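KLLA0C04147p (PDB 5H2D) binds ergosterol in its oxysterol-binding-protein-related (ORD) domain, the part described here, and probably transfers sterols between membranes. Local coordinates at residues A89-E93 with I190-N195; A279-L283 with K309-T313. All blocks are in the same frame, centred on the assembly; numbering follows the deposited sequence.

Interaction 1. Residues A89-E93 with I190-N195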
# COMPACT_ATOMS: atom_id res chain seq x y z
N ALA A 89 -2.68 -4.34 17.71
CA ALA A 89 -2.55 -5.78 17.59
C ALA A 89 -1.44 -6.31 18.49
O ALA A 89 -1.61 -7.31 19.20
CB ALA A 89 -2.29 -6.18 16.14
N ALA A 90 -0.28 -5.64 18.48
CA ALA A 90 0.85 -6.11 19.27
C ALA A 90 0.54 -6.13 20.76
O ALA A 90 1.19 -6.88 21.51
CB ALA A 90 2.08 -5.23 19.02
N SER A 91 -0.44 -5.35 21.20
CA SER A 91 -0.72 -5.20 22.63
C SER A 91 -1.59 -6.31 23.20
O SER A 91 -1.73 -6.39 24.43
CB SER A 91 -1.37 -3.84 22.88
OG SER A 91 -2.73 -3.85 22.47
N PHE A 92 -2.17 -7.16 22.37
CA PHE A 92 -3.11 -8.18 22.84
C PHE A 92 -2.39 -9.50 23.09
O PHE A 92 -1.67 -10.00 22.22
CB PHE A 92 -4.25 -8.36 21.83
CG PHE A 92 -5.02 -7.09 21.57
CD1 PHE A 92 -5.49 -6.32 22.62
CD2 PHE A 92 -5.24 -6.63 20.27
CE1 PHE A 92 -6.18 -5.14 22.39
CE2 PHE A 92 -5.93 -5.45 20.04
CZ PHE A 92 -6.40 -4.71 21.09
N GLU A 93 -2.59 -10.07 24.28
CA GLU A 93 -1.92 -11.33 24.59
C GLU A 93 -2.50 -12.50 23.80
O GLU A 93 -1.81 -13.47 23.52
CB GLU A 93 -2.00 -11.60 26.10
CG GLU A 93 -3.41 -11.61 26.65
CD GLU A 93 -4.12 -12.93 26.41
OE1 GLU A 93 -3.41 -13.93 26.17
OE2 GLU A 93 -5.37 -12.96 26.46
N ILE A 190 4.65 -9.45 13.63
CA ILE A 190 4.28 -8.81 14.88
C ILE A 190 5.25 -9.27 15.96
O ILE A 190 5.55 -10.46 16.04
CB ILE A 190 2.83 -9.12 15.30
CG1 ILE A 190 1.82 -8.52 14.31
CG2 ILE A 190 2.57 -8.59 16.71
CD1 ILE A 190 1.68 -7.01 14.41
N ARG A 191 5.74 -8.32 16.76
CA ARG A 191 6.49 -8.61 17.98
C ARG A 191 5.58 -8.32 19.17
O ARG A 191 5.48 -7.17 19.61
CB ARG A 191 7.76 -7.76 18.06
CG ARG A 191 8.89 -8.26 17.15
CD ARG A 191 10.04 -7.28 17.07
NE ARG A 191 9.76 -6.15 16.18
CZ ARG A 191 9.82 -6.21 14.85
NH1 ARG A 191 10.13 -7.35 14.24
NH2 ARG A 191 9.54 -5.13 14.13
N PRO A 192 4.90 -9.33 19.73
CA PRO A 192 3.84 -9.06 20.71
C PRO A 192 4.38 -8.52 22.03
O PRO A 192 5.49 -8.86 22.45
CB PRO A 192 3.18 -10.43 20.91
CG PRO A 192 3.63 -11.26 19.74
CD PRO A 192 5.00 -10.76 19.41
N ASP A 193 3.56 -7.70 22.69
CA ASP A 193 3.94 -7.17 23.99
C ASP A 193 4.12 -8.28 25.01
O ASP A 193 4.90 -8.14 25.96
CB ASP A 193 2.90 -6.16 24.49
CG ASP A 193 2.95 -4.85 23.74
OD1 ASP A 193 3.91 -4.62 22.98
OD2 ASP A 193 2.03 -4.03 23.93
N SER A 194 3.40 -9.39 24.84
CA SER A 194 3.49 -10.50 25.78
C SER A 194 2.87 -11.74 25.16
O SER A 194 2.07 -11.65 24.21
CB SER A 194 2.79 -10.17 27.10
OG SER A 194 1.38 -10.19 26.93
N ASN A 195 3.23 -12.89 25.71
CA ASN A 195 2.63 -14.17 25.36
C ASN A 195 2.74 -14.44 23.85
O ASN A 195 1.74 -14.58 23.14
CB ASN A 195 1.17 -14.24 25.81
CG ASN A 195 0.58 -15.63 25.68
OD1 ASN A 195 1.22 -16.62 26.04
ND2 ASN A 195 -0.62 -15.71 25.13
O HOH W 1 0.90 -9.06 23.36
O HOH W 2 -0.05 -8.13 26.08
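The carbonyl oxygen of Ala90 is gripped by the backbone N of Asp193, which lies 2.8 Å from Ala90 O with a nearly straight N-H...O angle of 175°; water 1, 2.9 Å from Ala90 O, can donate to it as well. A CA-H...O contact adds to these, Pro192 CA standing 3.5 Å from Ala90 O. Water 1 in turn accepts from Ser194 N, so the bend at 192-194 is tied to the helix end directly and probably also through solvent. Beside this polar seam the packing is apolar. Ile190 holds CG2 anti to its own N, and this branch rests on Ala90, with CG2 4.1 Å from Ala90 CB, while CD1 makes a looser apolar contact with Ala89 CB. The contact thus seats the C-terminal end of helix 84-90 on the connection between the antiparallel strands 178-190 and 199-203 of the oxysterol-binding domain. The Asp193 carboxylate reaches past Ala90 to Ser91, with Asp193 OD2 3.3 Å from Ser91 CA, and its OD1 is held by Lys160 and by Gln9 of helix 7-18; the lysine probably balances its charge. Farther out, Ser91 O and Ser194 OG share water 2, 2.6 Å from Ser194 OG. At the solvent-exposed end of the contact Glu93 and Asn195 run side by side, their carboxylate and amide planes 31° apart. Asn195 ND2 donates to Glu93 O at 3.0 Å, approaching from above the carbonyl plane. The Arg191 guanidinium is salt-bridged to Glu198 and Asp162.

Interaction 2. Residues A279-L283 with K309-T313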
# COMPACT_ATOMS: atom_id res chain seq x y z
N ALA A 279 -16.60 -5.62 15.27
CA ALA A 279 -16.29 -7.03 15.49
C ALA A 279 -16.98 -7.49 16.76
O ALA A 279 -17.47 -6.69 17.56
CB ALA A 279 -14.78 -7.27 15.59
N LYS A 280 -16.99 -8.81 16.95
CA LYS A 280 -17.51 -9.38 18.19
C LYS A 280 -16.83 -10.72 18.45
O LYS A 280 -16.39 -11.41 17.52
CB LYS A 280 -19.03 -9.56 18.12
CG LYS A 280 -19.48 -10.71 17.26
CD LYS A 280 -20.80 -10.38 16.58
CE LYS A 280 -21.75 -9.72 17.55
NZ LYS A 280 -21.95 -10.55 18.77
N LYS A 281 -16.73 -11.06 19.73
CA LYS A 281 -16.26 -12.38 20.11
C LYS A 281 -17.33 -13.41 19.81
O LYS A 281 -18.52 -13.20 20.08
CB LYS A 281 -15.91 -12.41 21.60
CG LYS A 281 -15.24 -13.71 22.06
CD LYS A 281 -13.74 -13.67 21.79
CE LYS A 281 -13.04 -15.00 22.09
NZ LYS A 281 -13.62 -16.14 21.33
N VAL A 282 -16.91 -14.52 19.22
CA VAL A 282 -17.77 -15.67 19.00
C VAL A 282 -17.60 -16.60 20.19
O VAL A 282 -16.47 -16.95 20.57
CB VAL A 282 -17.42 -16.38 17.68
CG1 VAL A 282 -18.22 -17.66 17.54
CG2 VAL A 282 -17.68 -15.45 16.50
N LEU A 283 -18.72 -16.99 20.80
CA LEU A 283 -18.69 -17.67 22.09
C LEU A 283 -18.71 -19.19 21.97
O LEU A 283 -18.15 -19.88 22.84
CB LEU A 283 -19.88 -17.22 22.94
CG LEU A 283 -20.04 -15.70 22.97
CD1 LEU A 283 -21.35 -15.29 23.62
CD2 LEU A 283 -18.85 -15.07 23.69
N LYS A 309 -13.94 -6.67 23.23
CA LYS A 309 -14.84 -7.24 24.22
C LYS A 309 -14.86 -8.75 24.05
O LYS A 309 -14.93 -9.25 22.92
CB LYS A 309 -16.26 -6.68 24.08
CG LYS A 309 -16.38 -5.17 24.19
CD LYS A 309 -16.01 -4.67 25.58
CE LYS A 309 -16.31 -3.18 25.71
NZ LYS A 309 -16.07 -2.65 27.09
N TYR A 310 -14.79 -9.48 25.16
CA TYR A 310 -14.81 -10.94 25.11
C TYR A 310 -16.18 -11.53 25.43
O TYR A 310 -16.34 -12.75 25.36
CB TYR A 310 -13.75 -11.51 26.06
CG TYR A 310 -12.36 -11.60 25.44
CD1 TYR A 310 -11.54 -10.48 25.37
CD2 TYR A 310 -11.89 -12.80 24.92
CE1 TYR A 310 -10.28 -10.55 24.81
CE2 TYR A 310 -10.63 -12.88 24.34
CZ TYR A 310 -9.83 -11.75 24.29
OH TYR A 310 -8.57 -11.82 23.74
N ASP A 311 -17.16 -10.70 25.75
CA ASP A 311 -18.47 -11.20 26.16
C ASP A 311 -19.44 -11.38 25.00
O ASP A 311 -20.60 -11.75 25.23
CB ASP A 311 -19.09 -10.28 27.22
CG ASP A 311 -19.27 -8.85 26.74
OD1 ASP A 311 -19.14 -8.59 25.53
OD2 ASP A 311 -19.56 -7.98 27.59
N GLY A 312 -19.01 -11.12 23.76
CA GLY A 312 -19.88 -11.28 22.62
C GLY A 312 -20.61 -10.03 22.18
O GLY A 312 -21.32 -10.08 21.17
N THR A 313 -20.47 -8.93 22.91
CA THR A 313 -21.03 -7.68 22.42
C THR A 313 -20.13 -7.09 21.34
O THR A 313 -18.95 -7.42 21.24
CB THR A 313 -21.21 -6.67 23.56
OG1 THR A 313 -19.94 -6.37 24.15
CG2 THR A 313 -22.15 -7.22 24.63
O HOH W 3 -17.42 -9.47 21.98
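Strand 276-281 and the loop that leads into its antiparallel neighbour, strand 314-319, meet here at the surface of the domain, joined partly through one water. Water 3 accepts from Lys281 N at 2.8 Å and donates to Lys309 O and to Thr313 O, 2.7 Å from the latter; Gly312 N adds a weak bond. The strand's last residue also meets the loop directly, Gly312 CA making a CA-H...O contact with Lys281 O at 3.5 Å. One residue earlier in the strand, Lys280 folds its bent chain round to bring NZ 2.5 Å from Gly312 O, a hydrogen bond whose length is doubtfully short. Lys281 extends CG anti to its backbone N (chi1 -173°), which carries the aliphatic chain past Tyr310 O and obliquely along the ring, CD 3.7 Å from Tyr310 CD2. Its NZ bends round to Val282 O, 3.1 Å away, is salt-bridged to Glu266 and makes a cation-pi contact with Trp267. Replacing Lys281 by an alanine would probably leave Glu266 without its charged mate and open a gap beside the Tyr310 ring. That ring is further placed by Trp267, edge to face, and by Asp94 at its OH. Leu283 CD2 covers the loop backbone, 3.8 Å from Tyr310 O. Within the loop, Asp311 OD1 takes a second donor, Thr313 OG1, on its syn lone pair, while Thr313 N meets OD1 at 3.0 Å from above the carboxylate plane, the bond that defines an Asx turn, here at the entrance to a strand.

In the fold
Both contacts lie on the same side of the chain's centre, their own centres about 19 Å apart and their nearest atoms about 4 Å apart without touching. Interaction 1 is partly buried and joins a helix end to a strand connection; interaction 2 is a surface contact between a strand end and the loop entering the adjacent strand. Helix 95-108 borders both, packing against Ala89, Phe92 and Pro192 in the first and Ala279 and Tyr310 in the second. Their chemistry differs accordingly: the first combines apolar alanine-isoleucine packing with backbone, water and one side-chain amide bond, whereas the second relies on long lysine chains, a glycine and a central water.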